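Local atomic coordinates of endo-beta-1,4-glucanase (Bacillus licheniformis, PDB entry 2JEN), a protein that hydrolyses internal beta-1,4-glucosidic linkages in xyloglucan, a polysaccharide of the plant cell wall, as a family 12 glycoside hydrolase. Residues N34-L39 against Y47-V52; S91-W96 against V235-F240; E100-G105 against N144-D149; Y136-H141 against D154-W159. The protein carries 1 engineered substitution. One frame throughout, in Å; residues are numbered along the deposited sequence.

Contact 1. Residues N34-L39 against Y47-V52; sequences NPSDKL and YIFNNV. With XYS (alpha-D-xylopyranose), chain B; GLC (alpha-D-glucopyranose), chain C; SO4 (sulfate ion), chain G.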
# COMPACT_ATOMS: atom_id res chain seq x y z
N ASN A 34 -7.39 4.24 8.73
CA ASN A 34 -7.50 3.27 9.81
C ASN A 34 -8.90 3.25 10.41
O ASN A 34 -9.65 4.23 10.33
CB ASN A 34 -6.45 3.51 10.92
CG ASN A 34 -5.02 3.26 10.49
OD1 ASN A 34 -4.28 4.20 10.37
ND2 ASN A 34 -4.65 2.05 10.21
N PRO A 35 -9.25 2.12 11.07
CA PRO A 35 -10.57 2.02 11.66
C PRO A 35 -10.83 3.16 12.64
O PRO A 35 -9.99 3.47 13.48
CB PRO A 35 -10.53 0.68 12.39
CG PRO A 35 -9.52 -0.14 11.59
CD PRO A 35 -8.47 0.89 11.22
N SER A 36 -12.03 3.74 12.56
CA SER A 36 -12.52 4.77 13.48
C SER A 36 -11.77 6.08 13.39
O SER A 36 -11.98 6.96 14.21
CB SER A 36 -12.54 4.25 14.91
OG SER A 36 -13.41 3.15 15.02
N ASP A 37 -10.95 6.27 12.35
CA ASP A 37 -10.36 7.60 12.12
C ASP A 37 -11.44 8.66 11.93
O ASP A 37 -12.53 8.38 11.45
CB ASP A 37 -9.40 7.59 10.94
CG ASP A 37 -8.10 6.83 11.20
OD1 ASP A 37 -7.84 6.40 12.35
OD2 ASP A 37 -7.29 6.70 10.24
N LYS A 38 -11.09 9.90 12.30
CA LYS A 38 -12.01 11.02 12.22
C LYS A 38 -11.35 12.21 11.58
O LYS A 38 -10.24 12.60 11.97
CB LYS A 38 -12.50 11.41 13.61
CG LYS A 38 -13.28 10.30 14.33
CD LYS A 38 -13.71 10.64 15.75
CE LYS A 38 -14.53 9.50 16.34
NZ LYS A 38 -14.93 9.76 17.73
N LEU A 39 -12.02 12.80 10.60
CA LEU A 39 -11.63 14.05 10.01
C LEU A 39 -12.68 15.11 10.33
O LEU A 39 -13.77 15.16 9.74
CB LEU A 39 -11.44 13.97 8.48
CG LEU A 39 -10.30 13.06 8.01
CD1 LEU A 39 -10.30 12.89 6.50
CD2 LEU A 39 -8.93 13.59 8.48
N TYR A 47 -17.71 15.46 11.84
CA TYR A 47 -16.51 14.71 11.39
C TYR A 47 -16.90 13.63 10.45
O TYR A 47 -17.97 13.03 10.56
CB TYR A 47 -15.70 14.13 12.56
CG TYR A 47 -16.46 13.28 13.56
CD1 TYR A 47 -17.10 13.86 14.65
CD2 TYR A 47 -16.51 11.89 13.45
CE1 TYR A 47 -17.75 13.06 15.58
CE2 TYR A 47 -17.16 11.11 14.41
CZ TYR A 47 -17.80 11.71 15.45
OH TYR A 47 -18.42 10.93 16.41
N ILE A 48 -16.04 13.40 9.48
CA ILE A 48 -16.10 12.21 8.66
C ILE A 48 -15.50 11.10 9.52
O ILE A 48 -14.46 11.28 10.14
CB ILE A 48 -15.35 12.35 7.31
CG1 ILE A 48 -15.63 13.71 6.63
CG2 ILE A 48 -15.70 11.20 6.41
CD1 ILE A 48 -14.85 13.95 5.35
N PHE A 49 -16.16 9.97 9.52
CA PHE A 49 -15.84 8.86 10.42
C PHE A 49 -15.63 7.56 9.65
O PHE A 49 -16.50 7.12 8.90
CB PHE A 49 -17.03 8.70 11.39
CG PHE A 49 -16.83 7.70 12.51
CD1 PHE A 49 -15.61 7.53 13.15
CD2 PHE A 49 -17.91 7.00 12.98
CE1 PHE A 49 -15.47 6.63 14.20
CE2 PHE A 49 -17.76 6.09 14.02
CZ PHE A 49 -16.56 5.92 14.63
N ASN A 50 -14.44 6.97 9.80
CA ASN A 50 -14.09 5.74 9.10
C ASN A 50 -14.65 4.56 9.87
O ASN A 50 -13.94 3.74 10.48
CB ASN A 50 -12.57 5.64 8.90
CG ASN A 50 -12.22 4.76 7.73
OD1 ASN A 50 -13.04 4.59 6.82
ND2 ASN A 50 -10.99 4.29 7.65
N ASN A 51 -15.99 4.47 9.86
CA ASN A 51 -16.75 3.52 10.68
C ASN A 51 -16.79 2.16 10.01
O ASN A 51 -17.38 2.04 8.94
CB ASN A 51 -18.16 4.07 10.88
CG ASN A 51 -19.05 3.20 11.71
OD1 ASN A 51 -18.80 2.04 11.88
ND2 ASN A 51 -20.14 3.79 12.19
N VAL A 52 -16.14 1.18 10.64
CA VAL A 52 -16.03 -0.16 10.11
C VAL A 52 -16.63 -1.18 11.09
O VAL A 52 -16.08 -2.25 11.31
CB VAL A 52 -14.58 -0.51 9.72
CG1 VAL A 52 -14.14 0.40 8.57
CG2 VAL A 52 -13.58 -0.41 10.88
C1 XYS B . -17.40 0.62 16.59
C2 XYS B . -16.15 -0.22 16.36
C3 XYS B . -15.16 0.48 15.42
C4 XYS B . -15.94 1.02 14.22
C5 XYS B . -17.17 1.87 14.59
O2 XYS B . -15.50 -0.44 17.63
O3 XYS B . -14.08 -0.35 14.95
O4 XYS B . -15.08 1.71 13.35
O5 XYS B . -17.98 1.12 15.43
C1 GLC C . -24.24 0.99 13.88
C2 GLC C . -23.20 2.01 14.27
C3 GLC C . -22.06 1.35 15.01
C4 GLC C . -22.64 0.59 16.20
C5 GLC C . -23.68 -0.43 15.69
C6 GLC C . -24.36 -1.09 16.90
O2 GLC C . -22.71 2.77 13.17
O3 GLC C . -21.08 2.35 15.34
O4 GLC C . -21.66 -0.12 16.89
O5 GLC C . -24.71 0.28 15.03
O6 GLC C . -23.97 -2.44 17.02
S SO4 G . -11.50 9.04 19.36
O1 SO4 G . -10.78 8.19 18.43
O2 SO4 G . -12.21 8.32 20.41
O3 SO4 G . -10.33 9.64 20.02
O4 SO4 G . -12.21 10.21 18.85
O HOH W 1 -17.24 8.06 17.59
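Lys38 opposes Phe49 as an antiparallel non-hydrogen-bonded pair, and Leu39 opposes Ile48 as a hydrogen-bonded pair with Leu39 N 2.9 Å from Ile48 O. Beyond this hairpin of strands 38-41 and 46-49, the type II turn Asn34-Asp37 stays joined to the partner backbone: Asn50 N donates to Asp37 O, and Ser36 N lies 2.8 Å from Asn50 O. In Asn50 the first torsion sets CG anti to the backbone N (chi1 -156°), and from there ND2 donates to Asn34 O at 3.0 Å. It arrives above the carbonyl plane, on the face opposite to Asp37 N, and two donors therefore grip one oxygen; OD1 accepts from Gln63. Lys38 runs extended beside Tyr47, with CD over one ring face, 4.1 Å from the centroid, in a CH-pi contact. Its NZ reaches a water and a sulfate that probably comes from the crystallisation liquor. Pro35 CB meets Val52 CG2 at 3.6 Å. Close by, O4 of the bound xylose lies 2.8 Å from Ser36 OG and 3.0 Å from Val52 N, which donates to it. Because one partner comes from each segment, the position of the turn probably matters for holding this sugar, consistent with recognition of a xyloglucan branch.

Contact 2. Residues S91-W96 against V235-F240; sequences SIVSGW and VSSVEF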
# COMPACT_ATOMS: atom_id res chain seq x y z
N SER A 91 -19.21 7.65 7.03
CA SER A 91 -20.27 8.59 7.27
C SER A 91 -19.74 9.90 7.77
O SER A 91 -18.59 10.01 8.22
CB SER A 91 -21.23 8.00 8.30
OG SER A 91 -20.52 7.44 9.39
N ILE A 92 -20.60 10.93 7.67
CA ILE A 92 -20.43 12.17 8.41
C ILE A 92 -21.32 12.13 9.63
O ILE A 92 -22.49 11.79 9.51
CB ILE A 92 -20.78 13.40 7.55
CG1 ILE A 92 -19.97 13.41 6.27
CG2 ILE A 92 -20.60 14.68 8.38
CD1 ILE A 92 -20.49 14.46 5.22
N VAL A 93 -20.78 12.54 10.78
CA VAL A 93 -21.49 12.57 12.07
C VAL A 93 -21.67 14.01 12.45
O VAL A 93 -20.70 14.76 12.54
CB VAL A 93 -20.73 11.79 13.17
CG1 VAL A 93 -21.36 11.95 14.55
CG2 VAL A 93 -20.60 10.34 12.79
N SER A 94 -22.89 14.38 12.84
CA SER A 94 -23.18 15.53 13.70
C SER A 94 -23.83 15.10 14.98
O SER A 94 -24.80 14.36 14.93
CB SER A 94 -24.11 16.49 12.94
OG SER A 94 -24.18 17.71 13.67
N GLY A 95 -23.31 15.54 16.11
CA GLY A 95 -23.82 15.14 17.40
C GLY A 95 -23.03 14.06 18.04
O GLY A 95 -21.80 14.11 18.09
N TRP A 96 -23.75 13.07 18.56
CA TRP A 96 -23.18 11.97 19.32
C TRP A 96 -22.90 10.74 18.44
O TRP A 96 -23.63 10.46 17.49
CB TRP A 96 -24.16 11.62 20.46
CG TRP A 96 -23.92 10.36 21.21
CD1 TRP A 96 -23.29 10.23 22.40
CD2 TRP A 96 -24.40 9.05 20.87
NE1 TRP A 96 -23.29 8.94 22.81
CE2 TRP A 96 -23.97 8.17 21.89
CE3 TRP A 96 -25.11 8.52 19.79
CZ2 TRP A 96 -24.27 6.81 21.89
CZ3 TRP A 96 -25.37 7.17 19.75
CH2 TRP A 96 -24.96 6.33 20.79
N VAL A 235 -33.28 13.81 20.12
CA VAL A 235 -32.42 13.50 18.99
C VAL A 235 -30.97 13.78 19.39
O VAL A 235 -30.63 14.87 19.85
CB VAL A 235 -32.82 14.30 17.74
CG1 VAL A 235 -31.88 13.99 16.57
CG2 VAL A 235 -34.31 14.08 17.38
N SER A 236 -30.13 12.75 19.28
CA SER A 236 -28.74 12.79 19.71
C SER A 236 -27.75 13.03 18.57
O SER A 236 -26.67 13.52 18.81
CB SER A 236 -28.38 11.48 20.39
OG SER A 236 -29.29 11.20 21.42
N SER A 237 -28.13 12.65 17.36
CA SER A 237 -27.20 12.58 16.22
C SER A 237 -27.97 12.63 14.94
O SER A 237 -29.04 12.03 14.84
CB SER A 237 -26.46 11.23 16.35
OG SER A 237 -25.55 10.98 15.32
N VAL A 238 -27.39 13.27 13.90
CA VAL A 238 -27.77 13.08 12.51
C VAL A 238 -26.49 12.75 11.78
O VAL A 238 -25.52 13.52 11.82
CB VAL A 238 -28.45 14.30 11.89
CG1 VAL A 238 -28.66 14.13 10.41
CG2 VAL A 238 -29.77 14.60 12.63
N GLU A 239 -26.50 11.59 11.16
CA GLU A 239 -25.36 11.07 10.41
C GLU A 239 -25.79 10.82 8.97
O GLU A 239 -26.97 10.54 8.73
CB GLU A 239 -24.84 9.76 11.02
CG GLU A 239 -24.71 9.81 12.51
CD GLU A 239 -24.09 8.60 13.16
OE1 GLU A 239 -23.75 7.62 12.47
OE2 GLU A 239 -23.96 8.64 14.41
N PHE A 240 -24.86 10.87 8.03
CA PHE A 240 -25.15 10.50 6.65
C PHE A 240 -23.99 9.68 6.14
O PHE A 240 -22.83 10.09 6.27
CB PHE A 240 -25.32 11.72 5.75
CG PHE A 240 -25.57 11.36 4.30
CD1 PHE A 240 -24.54 11.33 3.40
CD2 PHE A 240 -26.84 11.01 3.87
CE1 PHE A 240 -24.77 10.96 2.09
CE2 PHE A 240 -27.07 10.63 2.58
CZ PHE A 240 -26.04 10.62 1.68
O HOH W 2 -21.17 6.58 11.96
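Ser236 CB stands obliquely to the Trp96 indole, with the two CB atoms of Ser236 and Trp96 4.2 Å apart; His141 meets the same indole edge-to-face, and Trp96 NE1 donates to Ser147 O. Val93 CG2 lies over one face of the Glu239 carboxylate, 3.9 Å from Glu239 CD and about equally far from both oxygens. The chains run side by side, Glu239 CG being anti to its carbonyl carbon (chi1 -46°). At the carboxylate oxygens, OE2 pairs with His97 ND1, while a water 2.8 Å from Glu239 OE1 donates to it and also to Ser91 OG, which hydrogen-bonds Tyr89 O as well. In the conformer modelled here, Ser237 OG, 2.9 Å from Trp96 O and 3.0 Å from Glu239 OE2, could give its proton to either. An alanine at Glu239 would probably leave the water and His97 ND1 without this acceptor and uncover the Val93 methyl. The backbones pair antiparallel at 166° through bonds such as Ile92 N to Phe240 O, 2.8 Å. Ile92, Val238 and Phe240 point to the opposite face, where they pack on strands 118-128 and 247-260. Ser236 and Ser237, both facing Trp139, form a classic beta bulge in the larger sheet of the two-sheet sandwich characteristic of family 12.

Contact 3. Residues E100-G105 against N144-D149; sequences EGYTAG and NKASWD. With BGC (beta-D-glucopyranose), chain D.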
# COMPACT_ATOMS: atom_id res chain seq x y z
N GLU A 100 -18.34 10.61 24.42
CA GLU A 100 -18.72 11.36 25.62
C GLU A 100 -19.22 12.71 25.17
O GLU A 100 -18.49 13.71 25.11
CB GLU A 100 -17.58 11.48 26.64
CG GLU A 100 -17.92 12.33 27.91
CD GLU A 100 -19.33 12.12 28.51
OE1 GLU A 100 -19.67 10.99 28.90
OE2 GLU A 100 -20.10 13.11 28.64
N GLY A 101 -20.49 12.77 24.85
CA GLY A 101 -21.09 13.98 24.40
C GLY A 101 -21.27 14.11 22.90
O GLY A 101 -21.34 13.13 22.18
N TYR A 102 -21.43 15.34 22.47
CA TYR A 102 -21.98 15.72 21.20
C TYR A 102 -21.02 16.73 20.54
O TYR A 102 -20.49 17.61 21.25
CB TYR A 102 -23.34 16.43 21.37
CG TYR A 102 -24.32 15.64 22.26
CD1 TYR A 102 -24.24 15.67 23.62
CD2 TYR A 102 -25.34 14.85 21.70
CE1 TYR A 102 -25.12 14.97 24.42
CE2 TYR A 102 -26.22 14.14 22.48
CZ TYR A 102 -26.12 14.20 23.85
OH TYR A 102 -27.00 13.51 24.69
N THR A 103 -20.90 16.71 19.23
CA THR A 103 -20.01 17.67 18.57
C THR A 103 -20.43 19.11 18.86
O THR A 103 -21.61 19.45 18.99
CB THR A 103 -19.92 17.45 17.05
OG1 THR A 103 -21.21 17.53 16.47
CG2 THR A 103 -19.25 16.09 16.67
N ALA A 104 -19.42 19.93 19.02
CA ALA A 104 -19.61 21.34 19.36
C ALA A 104 -20.43 22.03 18.31
O ALA A 104 -20.15 21.95 17.12
CB ALA A 104 -18.20 21.99 19.48
N GLY A 105 -21.46 22.78 18.74
CA GLY A 105 -22.24 23.55 17.82
C GLY A 105 -23.21 22.78 16.96
O GLY A 105 -23.81 23.32 16.07
N ASN A 144 -30.41 13.27 27.78
CA ASN A 144 -29.73 14.39 27.12
C ASN A 144 -28.26 14.47 27.52
O ASN A 144 -27.58 15.46 27.22
CB ASN A 144 -30.42 15.72 27.37
CG ASN A 144 -30.36 16.15 28.81
OD1 ASN A 144 -30.00 15.37 29.70
ND2 ASN A 144 -30.75 17.42 29.06
N LYS A 145 -27.74 13.41 28.14
CA LYS A 145 -26.32 13.32 28.46
C LYS A 145 -25.76 11.97 27.98
O LYS A 145 -25.18 11.20 28.72
CB LYS A 145 -26.12 13.49 29.97
CG LYS A 145 -26.51 14.87 30.48
CD LYS A 145 -25.59 15.99 29.94
CE LYS A 145 -25.79 17.33 30.66
NZ LYS A 145 -26.80 18.25 30.04
N ALA A 146 -25.96 11.70 26.69
CA ALA A 146 -25.46 10.47 26.09
C ALA A 146 -23.94 10.43 26.16
O ALA A 146 -23.26 11.41 25.88
CB ALA A 146 -25.96 10.32 24.66
N SER A 147 -23.43 9.28 26.56
CA SER A 147 -22.02 9.04 26.73
C SER A 147 -21.55 7.85 25.90
O SER A 147 -22.27 7.36 25.02
CB SER A 147 -21.74 8.82 28.20
OG SER A 147 -20.35 8.82 28.44
N TRP A 148 -20.33 7.42 26.11
CA TRP A 148 -19.70 6.47 25.21
C TRP A 148 -20.34 5.09 25.25
O TRP A 148 -20.17 4.30 24.33
CB TRP A 148 -18.19 6.36 25.51
CG TRP A 148 -17.91 5.82 26.85
CD1 TRP A 148 -17.79 6.54 27.99
CD2 TRP A 148 -17.76 4.45 27.21
NE1 TRP A 148 -17.54 5.70 29.05
CE2 TRP A 148 -17.53 4.41 28.59
CE3 TRP A 148 -17.80 3.26 26.50
CZ2 TRP A 148 -17.33 3.22 29.28
CZ3 TRP A 148 -17.58 2.07 27.19
CH2 TRP A 148 -17.36 2.07 28.55
N ASP A 149 -21.08 4.81 26.33
CA ASP A 149 -21.76 3.52 26.49
C ASP A 149 -23.27 3.67 26.59
O ASP A 149 -23.95 2.77 27.10
CB ASP A 149 -21.21 2.80 27.74
CG ASP A 149 -21.31 3.63 28.99
OD1 ASP A 149 -21.74 4.81 28.94
OD2 ASP A 149 -20.98 3.05 30.09
C2 BGC D . -16.97 3.36 21.97
C3 BGC D . -15.65 3.26 22.73
C4 BGC D . -15.65 2.05 23.66
C5 BGC D . -16.02 0.80 22.88
C6 BGC D . -16.00 -0.46 23.76
C1 BGC D . -17.32 2.02 21.33
O2 BGC D . -16.90 4.40 20.98
O3 BGC D . -15.44 4.42 23.50
O4 BGC D . -14.37 1.93 24.26
O5 BGC D . -17.30 0.98 22.30
O6 BGC D . -17.23 -0.60 24.45
O HOH W 3 -23.18 13.77 27.37
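Glu100 and Ser147 mark the closest backbone approach, their CA atoms 4.2 Å apart, where two irregular loops pass with end-to-end directions differing by 130°. One main-chain bond spans the gap, from Gly101 N to Ala146 O at 3.3 Å. Ala146 O also accepts from a water, whose second link, to Glu100 OE2, is weak. Tyr102 carries the side-chain part of the contact. Its CG is set anti to the carbonyl carbon (chi1 -51°). At the far end of the ring, Tyr102 OH accepts from Ala146 N at 2.9 Å in a nearly straight bond, the angle at the hydrogen being 163°. The Ala146 methyl sits beside that oxygen, with CB 3.4 Å from Tyr102 OH. Elsewhere the tyrosine rests on Phe108, Pro109 and Ser236. A phenylalanine in its place would probably leave Ala146 N without the phenol oxygen as acceptor and the backbone at Ala146 less firmly held. Glu100 OE1 and Ser147 OG are modelled only 2.3 Å apart; Glu100 has two conformers, and this separation is doubtful. Trp148 extends to the substrate, its CE3 3.8 Å from C4 of a bound beta-glucose. Ala146 is bonded at both its N and its O, which probably steadies the backbone just ahead of this sugar-contacting tryptophan, whereas the exposed carboxylate of Glu100 appears less firmly placed.

Contact 4. Residues Y136-H141 against D154-W159; sequences YDIWLH and DAIMIW. Engineered in segment 154-159: Ala155 (natural residue Glu). With GLC (alpha-D-glucopyranose), chain E; GLC (alpha-D-glucopyranose), chain F.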
# COMPACT_ATOMS: atom_id res chain seq x y z
N TYR A 136 -29.23 8.58 5.72
CA TYR A 136 -29.16 9.21 7.01
C TYR A 136 -29.39 8.19 8.09
O TYR A 136 -30.21 7.28 7.92
CB TYR A 136 -30.20 10.30 7.18
CG TYR A 136 -29.89 11.57 6.44
CD1 TYR A 136 -29.08 12.54 7.01
CD2 TYR A 136 -30.39 11.82 5.15
CE1 TYR A 136 -28.77 13.69 6.33
CE2 TYR A 136 -30.07 12.97 4.46
CZ TYR A 136 -29.27 13.94 5.06
OH TYR A 136 -28.97 15.12 4.38
N ASP A 137 -28.71 8.37 9.21
CA ASP A 137 -28.91 7.58 10.44
C ASP A 137 -29.05 8.55 11.58
O ASP A 137 -28.14 9.36 11.84
CB ASP A 137 -27.74 6.62 10.68
CG ASP A 137 -28.07 5.42 11.53
OD1 ASP A 137 -29.23 4.95 11.58
OD2 ASP A 137 -27.16 4.85 12.10
N ILE A 138 -30.24 8.59 12.18
CA ILE A 138 -30.58 9.52 13.23
C ILE A 138 -30.78 8.73 14.51
O ILE A 138 -31.56 7.78 14.55
CB ILE A 138 -31.86 10.29 12.86
CG1 ILE A 138 -31.70 11.07 11.55
CG2 ILE A 138 -32.31 11.21 14.00
CD1 ILE A 138 -32.61 10.67 10.45
N TRP A 139 -30.03 9.07 15.57
CA TRP A 139 -30.06 8.36 16.82
C TRP A 139 -30.83 9.14 17.86
O TRP A 139 -30.67 10.36 17.95
CB TRP A 139 -28.65 8.12 17.34
CG TRP A 139 -27.85 7.18 16.55
CD1 TRP A 139 -26.73 7.46 15.79
CD2 TRP A 139 -28.06 5.76 16.46
NE1 TRP A 139 -26.26 6.30 15.23
CE2 TRP A 139 -27.06 5.24 15.63
CE3 TRP A 139 -29.00 4.89 17.00
CZ2 TRP A 139 -26.97 3.91 15.36
CZ3 TRP A 139 -28.89 3.56 16.73
CH2 TRP A 139 -27.89 3.07 15.92
N LEU A 140 -31.64 8.42 18.64
CA LEU A 140 -32.39 9.02 19.74
C LEU A 140 -32.12 8.26 21.03
O LEU A 140 -31.83 7.06 21.03
CB LEU A 140 -33.89 9.04 19.43
CG LEU A 140 -34.31 9.79 18.17
CD1 LEU A 140 -34.40 8.93 16.93
CD2 LEU A 140 -35.63 10.55 18.43
N HIS A 141 -32.21 9.00 22.13
CA HIS A 141 -32.04 8.49 23.49
C HIS A 141 -33.13 9.06 24.38
O HIS A 141 -33.74 10.07 24.06
CB HIS A 141 -30.70 8.92 24.08
CG HIS A 141 -29.49 8.27 23.48
ND1 HIS A 141 -28.85 8.75 22.34
CD2 HIS A 141 -28.74 7.23 23.93
CE1 HIS A 141 -27.79 7.99 22.11
NE2 HIS A 141 -27.70 7.07 23.06
N ASP A 154 -33.78 4.43 19.81
CA ASP A 154 -34.35 4.40 18.50
C ASP A 154 -33.34 4.90 17.47
O ASP A 154 -32.51 5.76 17.77
CB ASP A 154 -35.56 5.34 18.39
CG ASP A 154 -36.63 5.10 19.44
OD1 ASP A 154 -36.50 5.63 20.55
OD2 ASP A 154 -37.60 4.37 19.15
N ALA A 155 -33.47 4.35 16.28
CA ALA A 155 -32.78 4.79 15.09
C ALA A 155 -33.80 5.09 14.01
O ALA A 155 -34.73 4.29 13.80
CB ALA A 155 -31.81 3.74 14.58
N ILE A 156 -33.60 6.20 13.29
CA ILE A 156 -34.35 6.50 12.09
C ILE A 156 -33.37 6.54 10.92
O ILE A 156 -32.35 7.22 11.02
CB ILE A 156 -35.08 7.83 12.22
CG1 ILE A 156 -36.04 7.80 13.40
CG2 ILE A 156 -35.76 8.21 10.91
CD1 ILE A 156 -36.60 9.24 13.72
N MET A 157 -33.65 5.81 9.87
CA MET A 157 -32.84 5.82 8.68
C MET A 157 -33.63 6.41 7.51
O MET A 157 -34.83 6.13 7.34
CB MET A 157 -32.41 4.42 8.30
CG MET A 157 -31.73 3.68 9.39
SD MET A 157 -30.85 2.26 8.76
CE MET A 157 -29.35 3.03 8.11
N ILE A 158 -32.98 7.20 6.69
CA ILE A 158 -33.58 7.80 5.51
C ILE A 158 -32.67 7.51 4.35
O ILE A 158 -31.61 8.14 4.21
CB ILE A 158 -33.86 9.31 5.69
CG1 ILE A 158 -34.66 9.59 6.97
CG2 ILE A 158 -34.56 9.85 4.43
CD1 ILE A 158 -34.87 11.03 7.28
N TRP A 159 -33.06 6.55 3.53
CA TRP A 159 -32.23 6.07 2.43
C TRP A 159 -32.52 6.85 1.15
O TRP A 159 -33.64 6.82 0.61
CB TRP A 159 -32.43 4.59 2.13
CG TRP A 159 -32.17 3.61 3.23
CD1 TRP A 159 -32.28 3.79 4.58
CD2 TRP A 159 -31.85 2.23 3.03
NE1 TRP A 159 -32.00 2.60 5.24
CE2 TRP A 159 -31.75 1.64 4.30
CE3 TRP A 159 -31.65 1.46 1.91
CZ2 TRP A 159 -31.44 0.29 4.47
CZ3 TRP A 159 -31.33 0.10 2.08
CH2 TRP A 159 -31.25 -0.46 3.36
C1 GLC E . -28.92 0.94 11.40
C2 GLC E . -28.55 0.10 12.62
C3 GLC E . -27.49 0.84 13.40
C4 GLC E . -26.25 0.99 12.51
C5 GLC E . -26.73 1.79 11.29
C6 GLC E . -25.60 2.22 10.34
O1 GLC E . -29.95 0.37 10.64
O2 GLC E . -29.59 -0.12 13.55
O3 GLC E . -27.33 0.09 14.61
O4 GLC E . -25.26 1.73 13.17
O5 GLC E . -27.73 1.05 10.62
O6 GLC E . -24.83 1.12 9.91
C1 GLC F . -29.97 -4.50 7.55
C2 GLC F . -30.26 -3.07 7.16
C3 GLC F . -29.29 -2.10 7.79
C4 GLC F . -29.12 -2.35 9.29
C5 GLC F . -28.91 -3.86 9.53
C6 GLC F . -28.87 -4.16 11.03
O2 GLC F . -30.14 -2.95 5.75
O3 GLC F . -29.77 -0.80 7.60
O4 GLC F . -28.05 -1.56 9.80
O5 GLC F . -29.99 -4.58 8.98
O6 GLC F . -28.35 -5.48 11.22
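Trp139 and Ala155, with Asp137 and Met157 beside them, lie on the glycan-facing side of an antiparallel strand pair in the substrate cleft. The strands 136-141 and 154-159 run at 163° to each other. Bonds alternate along them from Tyr136-Ile158 through Ile138-Ile156, where Ile138 N is 2.8 Å from Ile156 O, to Leu140-Asp154, where the return bond from Asp154 N to Leu140 O is weak at 3.5 Å. On the cleft side, Trp139 CZ3 touches the methyl of Ala155, CB at 3.6 Å; this alanine is engineered in place of a natural glutamate. Asp137 CG lies above the Trp139 ring, offset toward the rim. Its OD1 comes 3.6 Å from Met157 CG and is buried without a polar partner in the model, while Asp137 OD2 approaches C5 of a bound glucose at 3.2 Å. The indole meets the same sugar at its edge, with Trp139 CH2 3.3 Å from O3, and Trp197 and Trp98 pack edge-to-face with the Trp139 ring. This is the aromatic-lined, concave side of the curved sheet in a family 12 sandwich. Met157 SD lies close to this glucose and to a second one, which Trp159 borders at its ring edge. On the reverse side the isoleucines and Leu140 form an aliphatic patch: Ile138 and Ile158 cross with their CD1 atoms 3.9 Å apart, and Leu140 CD1 meets Ile156 CD1. Helix 215-225 covers this layer through Ile215, Thr219 and Leu222. Asp154, on the same side, pairs with Lys233 in a salt bridge and accepts from Asn198.

From the N terminus, contact 1 closes first, joining the ends of a short hairpin with seven residues between its segments, before any other contact opens. Segment 91-96 then begins contact 2, which closes only at 235-240; contacts 3 and 4 both form within that long excursion. These two cross, because the segments alternate as 100-105, 136-141, 144-149 and 154-159. Strands 46-49, 91-95, 234-244, 131-141 and 154-163 are successive neighbours, placing contacts 1, 2 and 4 in one sheet. Phe49 N bonds Ser91 O between contacts 1 and 2, and Ser236 N bonds Trp139 O between contacts 2 and 4. Contact 3 ties together the loops at the sheet's end, touching contact 2 through Trp96.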